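Local structure of response regulator receiver domain protein (CheY) (Rhodospirillum rubrum, 3HEB) at the interface of chains A and B. The protein probably receives a phosphoryl group from a partner kinase and so switches a signalling output. Coordinates in Å, arbitrary orientation; residue numbers count along the deposited sequence, not the author numbering. Chains: chain A/B, Response regulator receiver domain protein (CheY).

Contacts 1 and 3 are neighbours, their C-alpha centres about 6 Å apart, and share A:Gln140 and B:Ile104: the C-terminal segment of chain A crosses helix 101-109 of chain B in contact 1 and strand 114-117 in contact 3. Contact 2, where the 122-136 helices of the two chains meet, has its C-alpha centre about 18 Å from that of contact 1 and about 20 Å from that of contact 3. Two-fold symmetry repeats each contact with chains exchanged. Together they draw mainly on the alpha4-beta5-alpha5 face, which many receiver domains use for pairing, with the C-terminal segment added; the crystal alone does not prove this dimer in solution.

Contact 1: the interface of chains A and B. Residues chain A 89, 113, 139-140, 142; chain B 104-105, 108.
B:Tyr108 slips its ring under A:Pro142 and carries its hydroxyl on to the backbone of A:Gln140. The proline crosses the tyrosine at about a right angle, with CD over one ring face 3.9 Å from the centroid, a CH-pi contact displaced toward the rim. With chi1 at -80°, CG of the tyrosine sits opposite its own carbonyl carbon, and the ring reaches out from helix 101-109 so that OH gives a 2.6 Å hydrogen bond to A:Gln140 O; the C=O...OH angle of 167° puts the hydroxyl nearly in line beyond the carbonyl. B:Ile104 CG2 lies in plane at the ring edge, while its delta methyl CD1 lies over the flat face of the A:Gln140 amide, 3.4 Å from CD. About a turn before B:Tyr108, B:Gln105 puts its CB under a guanidinium face of A:Arg89, from a loop of chain A, toward the rim and 3.6 Å from A:Arg89 CZ; guanidinium and amide planes are 38° apart. A phenylalanine in place of B:Tyr108 would probably leave the carbonyl of A:Gln140 without its hydroxyl donor and the C-terminal segment less firmly held. The site ties the C-terminal segment of one chain to helix 101-109 of the other.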
ATOM      1  N   ARG A  89      -1.424   5.980 -10.825  1.00 15.36           N
ATOM      2  CA  ARG A  89      -0.283   6.079  -9.929  1.00 16.36           C
ATOM      3  C   ARG A  89      -0.725   6.494  -8.529  1.00 16.36           C
ATOM      4  O   ARG A  89       0.060   6.449  -7.582  1.00 17.70           O
ATOM      5  CB  ARG A  89       0.730   7.078 -10.480  1.00 16.36           C
ATOM      6  CG  ARG A  89       2.083   7.021  -9.796  1.00 18.41           C
ATOM      7  CD  ARG A  89       3.040   8.010 -10.427  1.00 19.84           C
ATOM      8  NE  ARG A  89       3.413   7.622 -11.784  1.00 18.91           N
ATOM      9  CZ  ARG A  89       3.948   8.456 -12.667  1.00 18.76           C
ATOM     10  NH1 ARG A  89       4.163   9.719 -12.337  1.00 18.76           N
ATOM     11  NH2 ARG A  89       4.275   8.031 -13.875  1.00 21.17           N
ATOM     12  N   ASN A 113      -3.660  -0.556  -3.668  1.00  9.22           N
ATOM     13  CA  ASN A 113      -2.365  -0.536  -2.992  1.00 10.03           C
ATOM     14  C   ASN A 113      -2.447  -1.218  -1.637  1.00  9.67           C
ATOM     15  O   ASN A 113      -1.514  -1.893  -1.213  1.00 11.64           O
ATOM     16  CB  ASN A 113      -1.889   0.903  -2.783  1.00  7.70           C
ATOM     17  CG  ASN A 113      -1.558   1.604  -4.091  1.00  9.72           C
ATOM     18  OD1 ASN A 113      -0.386   1.715  -4.488  1.00  9.49           O
ATOM     19  ND2 ASN A 113      -2.595   2.073  -4.780  1.00  4.46           N
HETATM   20  N   MSE A 139       4.701   7.525   4.438  1.00 12.33           N
HETATM   21  CA  MSE A 139       4.868   7.054   3.064  1.00 10.97           C
HETATM   22  C   MSE A 139       4.996   8.172   2.039  1.00 11.50           C
HETATM   23  O   MSE A 139       4.679   9.327   2.322  1.00 12.40           O
HETATM   24  CB  MSE A 139       3.681   6.151   2.665  1.00  8.53           C
HETATM   25  CG  MSE A 139       2.332   6.851   2.543  1.00  4.53           C
HETATM   26 SE   MSE A 139       0.935   5.720   2.219  1.00  1.27          SE
HETATM   27  CE  MSE A 139       0.891   5.772   0.466  1.00  5.14           C
ATOM     28  N   GLN A 140       5.472   7.815   0.849  1.00 12.18           N
ATOM     29  CA  GLN A 140       5.602   8.762  -0.257  1.00 13.17           C
ATOM     30  C   GLN A 140       4.366   8.613  -1.153  1.00 13.72           C
ATOM     31  O   GLN A 140       4.062   7.509  -1.602  1.00 13.06           O
ATOM     32  CB  GLN A 140       6.836   8.440  -1.098  1.00 14.69           C
ATOM     33  CG  GLN A 140       8.162   8.619  -0.403  1.00 15.68           C
ATOM     34  CD  GLN A 140       8.670  10.037  -0.484  1.00 17.69           C
ATOM     35  OE1 GLN A 140       9.771  10.334  -0.019  1.00 21.14           O
ATOM     36  NE2 GLN A 140       7.879  10.926  -1.083  1.00 16.76           N
ATOM     37  N   PRO A 142       2.968   9.668  -4.678  1.00 18.77           N
ATOM     38  CA  PRO A 142       3.406  10.253  -5.947  1.00 19.10           C
ATOM     39  C   PRO A 142       2.343  11.050  -6.682  1.00 20.32           C
ATOM     40  O   PRO A 142       1.154  10.961  -6.366  1.00 21.14           O
ATOM     41  CB  PRO A 142       3.817   9.026  -6.742  1.00 18.72           C
ATOM     42  CG  PRO A 142       2.698   8.066  -6.382  1.00 16.04           C
ATOM     43  CD  PRO A 142       2.590   8.251  -4.866  1.00 19.02           C
TER
ATOM     44  N   ILE B 104      10.351   7.161  -7.228  1.00 19.88           N
ATOM     45  CA  ILE B 104       9.107   6.858  -6.555  1.00 18.17           C
ATOM     46  C   ILE B 104       8.046   6.540  -7.601  1.00 17.90           C
ATOM     47  O   ILE B 104       7.397   5.502  -7.532  1.00 17.73           O
ATOM     48  CB  ILE B 104       8.679   8.045  -5.654  1.00 17.39           C
ATOM     49  CG1 ILE B 104       9.665   8.175  -4.488  1.00 16.72           C
ATOM     50  CG2 ILE B 104       7.273   7.839  -5.131  1.00 12.55           C
ATOM     51  CD1 ILE B 104       9.517   9.456  -3.701  1.00 19.35           C
ATOM     52  N   GLN B 105       7.894   7.416  -8.590  1.00 17.98           N
ATOM     53  CA  GLN B 105       6.896   7.192  -9.633  1.00 19.04           C
ATOM     54  C   GLN B 105       7.131   5.865 -10.358  1.00 17.65           C
ATOM     55  O   GLN B 105       6.194   5.093 -10.588  1.00 18.57           O
ATOM     56  CB  GLN B 105       6.912   8.348 -10.631  1.00 18.25           C
ATOM     57  CG  GLN B 105       6.781   9.705  -9.977  1.00 18.94           C
ATOM     58  CD  GLN B 105       6.935  10.844 -10.969  1.00 20.15           C
ATOM     59  OE1 GLN B 105       7.686  10.741 -11.937  1.00 20.38           O
ATOM     60  NE2 GLN B 105       6.236  11.945 -10.720  1.00 19.94           N
ATOM     61  N   TYR B 108       6.025   2.882  -8.292  1.00 17.44           N
ATOM     62  CA  TYR B 108       4.585   2.698  -8.258  1.00 17.64           C
ATOM     63  C   TYR B 108       4.101   2.127  -9.588  1.00 17.04           C
ATOM     64  O   TYR B 108       3.301   1.197  -9.607  1.00 17.94           O
ATOM     65  CB  TYR B 108       3.874   4.013  -7.910  1.00 14.62           C
ATOM     66  CG  TYR B 108       3.891   4.315  -6.418  1.00 12.44           C
ATOM     67  CD1 TYR B 108       4.754   5.271  -5.875  1.00  9.89           C
ATOM     68  CD2 TYR B 108       3.054   3.610  -5.546  1.00 12.23           C
ATOM     69  CE1 TYR B 108       4.774   5.517  -4.486  1.00  9.75           C
ATOM     70  CE2 TYR B 108       3.068   3.843  -4.169  1.00  9.47           C
ATOM     71  CZ  TYR B 108       3.924   4.793  -3.648  1.00 10.03           C
ATOM     72  OH  TYR B 108       3.912   5.005  -2.295  1.00  7.95           O
TER

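Contact 2: the interface of chains A and B. Residues chain A 116, 128, 131-132; chain B 135, 138-139.
A:Ile116 and B:Val138 make the aliphatic part of this apolar patch of the two-fold A-B interface. Their side chains meet at a slant, the branch methyl CG2 of the isoleucine 3.7 Å from the valine's CG1. That same CG1, which lies opposite the valine's own backbone N (chi1 168°), also meets A:Ala128 CB at 3.9 Å, so one methyl bridges strand 114-117 and helix 122-136 of chain A. The second methyl, CG2, stands a little farther from the alanine.

Aromatic against aliphatic contacts centre on B:Phe135. Its chi1 of -169° swings the ring away from its own backbone N, and the CD1-CE1-CZ side turns toward chain A. CE1 touches the delta methyl CD1 of A:Ile116 at 3.8 Å, the two side chains crossing at about a right angle. The same ring atom lies 3.8 Å from A:Leu132 CA, with the leucine side chain running alongside the phenylalanine and pointing the same way.

Carbon also packs against backbone oxygen: A:Ile116 CG2 lies 3.5 Å from B:Val138 O, and the carbonyl O of A:Gln131 stands near B:Phe135 CD1. These are van der Waals contacts.

In the fold, B:Phe135 occupies the end of the last helix and B:Val138 the loop just after it; both are set against the surface formed by the final strand and final helix of chain A.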
ATOM      1  N   ILE A 116      -8.062  -2.613   3.721  1.00 12.56           N
ATOM      2  CA  ILE A 116      -8.288  -2.633   5.156  1.00 12.76           C
ATOM      3  C   ILE A 116      -9.742  -2.950   5.423  1.00 13.32           C
ATOM      4  O   ILE A 116     -10.628  -2.235   4.960  1.00 12.79           O
ATOM      5  CB  ILE A 116      -7.995  -1.271   5.804  1.00 14.17           C
ATOM      6  CG1 ILE A 116      -6.527  -0.893   5.589  1.00 13.75           C
ATOM      7  CG2 ILE A 116      -8.334  -1.322   7.299  1.00 11.49           C
ATOM      8  CD1 ILE A 116      -6.149   0.475   6.150  1.00 10.38           C
ATOM      9  N   ALA A 128      -7.577   2.232  14.175  1.00 14.34           N
ATOM     10  CA  ALA A 128      -7.009   1.789  12.916  1.00 13.44           C
ATOM     11  C   ALA A 128      -6.849   2.948  11.933  1.00 14.34           C
ATOM     12  O   ALA A 128      -5.864   3.007  11.201  1.00 14.69           O
ATOM     13  CB  ALA A 128      -7.870   0.695  12.309  1.00 14.70           C
ATOM     14  N   GLN A 131      -4.033   4.892  12.880  1.00 14.73           N
ATOM     15  CA  GLN A 131      -2.863   4.159  12.421  1.00 14.53           C
ATOM     16  C   GLN A 131      -2.637   4.405  10.931  1.00 14.51           C
ATOM     17  O   GLN A 131      -1.497   4.492  10.480  1.00 14.91           O
ATOM     18  CB  GLN A 131      -3.046   2.670  12.691  1.00 15.75           C
ATOM     19  CG  GLN A 131      -1.820   2.007  13.254  1.00 19.39           C
ATOM     20  CD  GLN A 131      -1.188   2.827  14.370  1.00 20.79           C
ATOM     21  OE1 GLN A 131      -0.162   3.481  14.166  1.00 22.35           O
ATOM     22  NE2 GLN A 131      -1.809   2.809  15.550  1.00 21.75           N
ATOM     23  N   LEU A 132      -3.730   4.518  10.182  1.00 14.16           N
ATOM     24  CA  LEU A 132      -3.694   4.782   8.740  1.00 14.46           C
ATOM     25  C   LEU A 132      -3.120   6.198   8.495  1.00 14.41           C
ATOM     26  O   LEU A 132      -2.312   6.416   7.582  1.00 14.71           O
ATOM     27  CB  LEU A 132      -5.124   4.706   8.181  1.00 16.51           C
ATOM     28  CG  LEU A 132      -5.437   4.592   6.678  1.00 17.77           C
ATOM     29  CD1 LEU A 132      -6.806   5.204   6.417  1.00 16.41           C
ATOM     30  CD2 LEU A 132      -4.411   5.304   5.848  1.00 17.73           C
TER
ATOM     31  N   PHE B 135       0.621  -0.469  11.045  1.00 13.08           N
ATOM     32  CA  PHE B 135      -0.220  -0.453   9.862  1.00 14.29           C
ATOM     33  C   PHE B 135      -0.386  -1.875   9.323  1.00 14.04           C
ATOM     34  O   PHE B 135      -1.466  -2.260   8.890  1.00 13.74           O
ATOM     35  CB  PHE B 135       0.382   0.425   8.777  1.00 14.32           C
ATOM     36  CG  PHE B 135      -0.559   0.693   7.656  1.00 16.31           C
ATOM     37  CD1 PHE B 135      -1.744   1.387   7.884  1.00 17.76           C
ATOM     38  CD2 PHE B 135      -0.281   0.245   6.374  1.00 17.27           C
ATOM     39  CE1 PHE B 135      -2.635   1.632   6.849  1.00 18.16           C
ATOM     40  CE2 PHE B 135      -1.169   0.488   5.329  1.00 17.58           C
ATOM     41  CZ  PHE B 135      -2.346   1.179   5.568  1.00 16.64           C
ATOM     42  N   VAL B 138      -3.135  -3.864  10.605  1.00 18.70           N
ATOM     43  CA  VAL B 138      -4.426  -3.323  10.237  1.00 16.34           C
ATOM     44  C   VAL B 138      -4.859  -3.685   8.820  1.00 15.98           C
ATOM     45  O   VAL B 138      -6.047  -3.703   8.511  1.00 14.95           O
ATOM     46  CB  VAL B 138      -4.384  -1.786  10.392  1.00 17.83           C
ATOM     47  CG1 VAL B 138      -5.579  -1.142   9.746  1.00 18.74           C
ATOM     48  CG2 VAL B 138      -4.309  -1.427  11.878  1.00 18.12           C
HETATM   49  N   MSE B 139      -3.899  -3.977   7.953  1.00 14.69           N
HETATM   50  CA  MSE B 139      -4.235  -4.300   6.579  1.00 13.53           C
HETATM   51  C   MSE B 139      -4.463  -5.782   6.355  1.00 14.19           C
HETATM   52  O   MSE B 139      -4.195  -6.603   7.224  1.00 16.06           O
HETATM   53  CB  MSE B 139      -3.135  -3.795   5.637  1.00 10.84           C
HETATM   54  CG  MSE B 139      -1.792  -4.444   5.831  1.00  7.35           C
HETATM   55 SE   MSE B 139      -0.522  -3.624   4.860  1.00  3.15          SE
HETATM   56  CE  MSE B 139      -0.655  -4.540   3.382  1.00  6.72           C
TER

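Contact 3: the interface of chains A and B. Residues chain A 140; chain B 99, 101, 104, 115, 117.
A:Gln140 enters chain B beside B:Tyr115, the residue at the place of the conserved switch aromatic of receiver domains. The backbone N of A:Gln140 gives a nearly straight hydrogen bond, 169° at the hydrogen, to B:Tyr115 O at 2.9 Å. From there CB lies beside that carbonyl oxygen, 3.5 Å from B:Tyr115 O. CG follows alongside the tyrosine, 3.6 Å from its ring atom CD2 and 3.5 Å from B:Thr117 OG1. A bend at chi2, -86°, then turns the amide steeply against the tyrosine ring, with CD facing the methyl end of B:Ile104. At the tip the two amide atoms part. OE1 accepts a hydrogen bond from the threonine hydroxyl, B:Thr117 OG1, at 2.6 Å, the donor tilted 18° from the carbonyl plane; NE2 comes to 3.5 Å from NE2 of B:Gln101. The walls are set within chain B: B:Ile104 CG1 sits over the centre of the B:Tyr115 ring, and B:Thr117 OG1 lies in plane at the ring's edge. Bonded through both backbone and side chain, the glutamine docks the C-terminal segment of one chain onto strand 114-117 of the other, and so probably couples the dimer to the switch surface.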
ATOM      1  N   GLN A 140       5.472   7.815   0.849  1.00 12.18           N
ATOM      2  CA  GLN A 140       5.602   8.762  -0.257  1.00 13.17           C
ATOM      3  C   GLN A 140       4.366   8.613  -1.153  1.00 13.72           C
ATOM      4  O   GLN A 140       4.062   7.509  -1.602  1.00 13.06           O
ATOM      5  CB  GLN A 140       6.836   8.440  -1.098  1.00 14.69           C
ATOM      6  CG  GLN A 140       8.162   8.619  -0.403  1.00 15.68           C
ATOM      7  CD  GLN A 140       8.670  10.037  -0.484  1.00 17.69           C
ATOM      8  OE1 GLN A 140       9.771  10.334  -0.019  1.00 21.14           O
ATOM      9  NE2 GLN A 140       7.879  10.926  -1.083  1.00 16.76           N
TER
ATOM     10  N   ASP B  99      14.752   9.452  -2.041  1.00 28.53           N
ATOM     11  CA  ASP B  99      13.440  10.086  -2.008  1.00 29.49           C
ATOM     12  C   ASP B  99      13.271  10.769  -3.363  1.00 29.52           C
ATOM     13  O   ASP B  99      12.555  11.761  -3.501  1.00 28.96           O
ATOM     14  CB  ASP B  99      13.377  11.119  -0.885  1.00 29.56           C
ATOM     15  CG  ASP B  99      14.263  12.316  -1.146  1.00 32.93           C
ATOM     16  OD1 ASP B  99      15.415  12.129  -1.614  1.00 29.48           O
ATOM     17  OD2 ASP B  99      13.801  13.447  -0.872  1.00 34.59           O
ATOM     18  N   GLN B 101      11.802  11.496  -6.589  1.00 32.51           N
ATOM     19  CA  GLN B 101      10.469  11.371  -7.178  1.00 32.38           C
ATOM     20  C   GLN B 101      10.375  10.528  -8.447  1.00 31.29           C
ATOM     21  O   GLN B 101       9.361   9.869  -8.676  1.00 31.03           O
ATOM     22  CB  GLN B 101       9.871  12.760  -7.445  1.00 34.55           C
ATOM     23  CG  GLN B 101       9.410  13.498  -6.186  1.00 35.48           C
ATOM     24  CD  GLN B 101       8.534  12.637  -5.289  1.00 36.60           C
ATOM     25  OE1 GLN B 101       7.548  12.039  -5.736  1.00 37.45           O
ATOM     26  NE2 GLN B 101       8.888  12.575  -4.009  1.00 35.92           N
ATOM     27  N   ILE B 104      10.351   7.161  -7.228  1.00 19.88           N
ATOM     28  CA  ILE B 104       9.107   6.858  -6.555  1.00 18.17           C
ATOM     29  C   ILE B 104       8.046   6.540  -7.601  1.00 17.90           C
ATOM     30  O   ILE B 104       7.397   5.502  -7.532  1.00 17.73           O
ATOM     31  CB  ILE B 104       8.679   8.045  -5.654  1.00 17.39           C
ATOM     32  CG1 ILE B 104       9.665   8.175  -4.488  1.00 16.72           C
ATOM     33  CG2 ILE B 104       7.273   7.839  -5.131  1.00 12.55           C
ATOM     34  CD1 ILE B 104       9.517   9.456  -3.701  1.00 19.35           C
ATOM     35  N   TYR B 115       5.653   3.027  -1.041  1.00 14.42           N
ATOM     36  CA  TYR B 115       7.044   3.426  -1.148  1.00 13.43           C
ATOM     37  C   TYR B 115       7.335   4.292   0.066  1.00 12.94           C
ATOM     38  O   TYR B 115       6.592   5.232   0.362  1.00 10.14           O
ATOM     39  CB  TYR B 115       7.291   4.227  -2.428  1.00 13.22           C
ATOM     40  CG  TYR B 115       8.746   4.599  -2.641  1.00 13.89           C
ATOM     41  CD1 TYR B 115       9.469   4.087  -3.717  1.00 13.93           C
ATOM     42  CD2 TYR B 115       9.393   5.477  -1.772  1.00 15.08           C
ATOM     43  CE1 TYR B 115      10.795   4.445  -3.924  1.00 13.46           C
ATOM     44  CE2 TYR B 115      10.715   5.837  -1.970  1.00 13.67           C
ATOM     45  CZ  TYR B 115      11.409   5.323  -3.046  1.00 13.73           C
ATOM     46  OH  TYR B 115      12.713   5.711  -3.253  1.00 13.89           O
ATOM     47  N   THR B 117      10.578   6.366   2.084  1.00 12.61           N
ATOM     48  CA  THR B 117      11.959   6.821   2.096  1.00 12.66           C
ATOM     49  C   THR B 117      12.440   6.688   3.534  1.00 13.66           C
ATOM     50  O   THR B 117      11.773   7.162   4.455  1.00 12.70           O
ATOM     51  CB  THR B 117      12.081   8.306   1.701  1.00 11.70           C
ATOM     52  OG1 THR B 117      11.594   8.492   0.365  1.00 10.40           O
ATOM     53  CG2 THR B 117      13.538   8.761   1.800  1.00  8.00           C
TER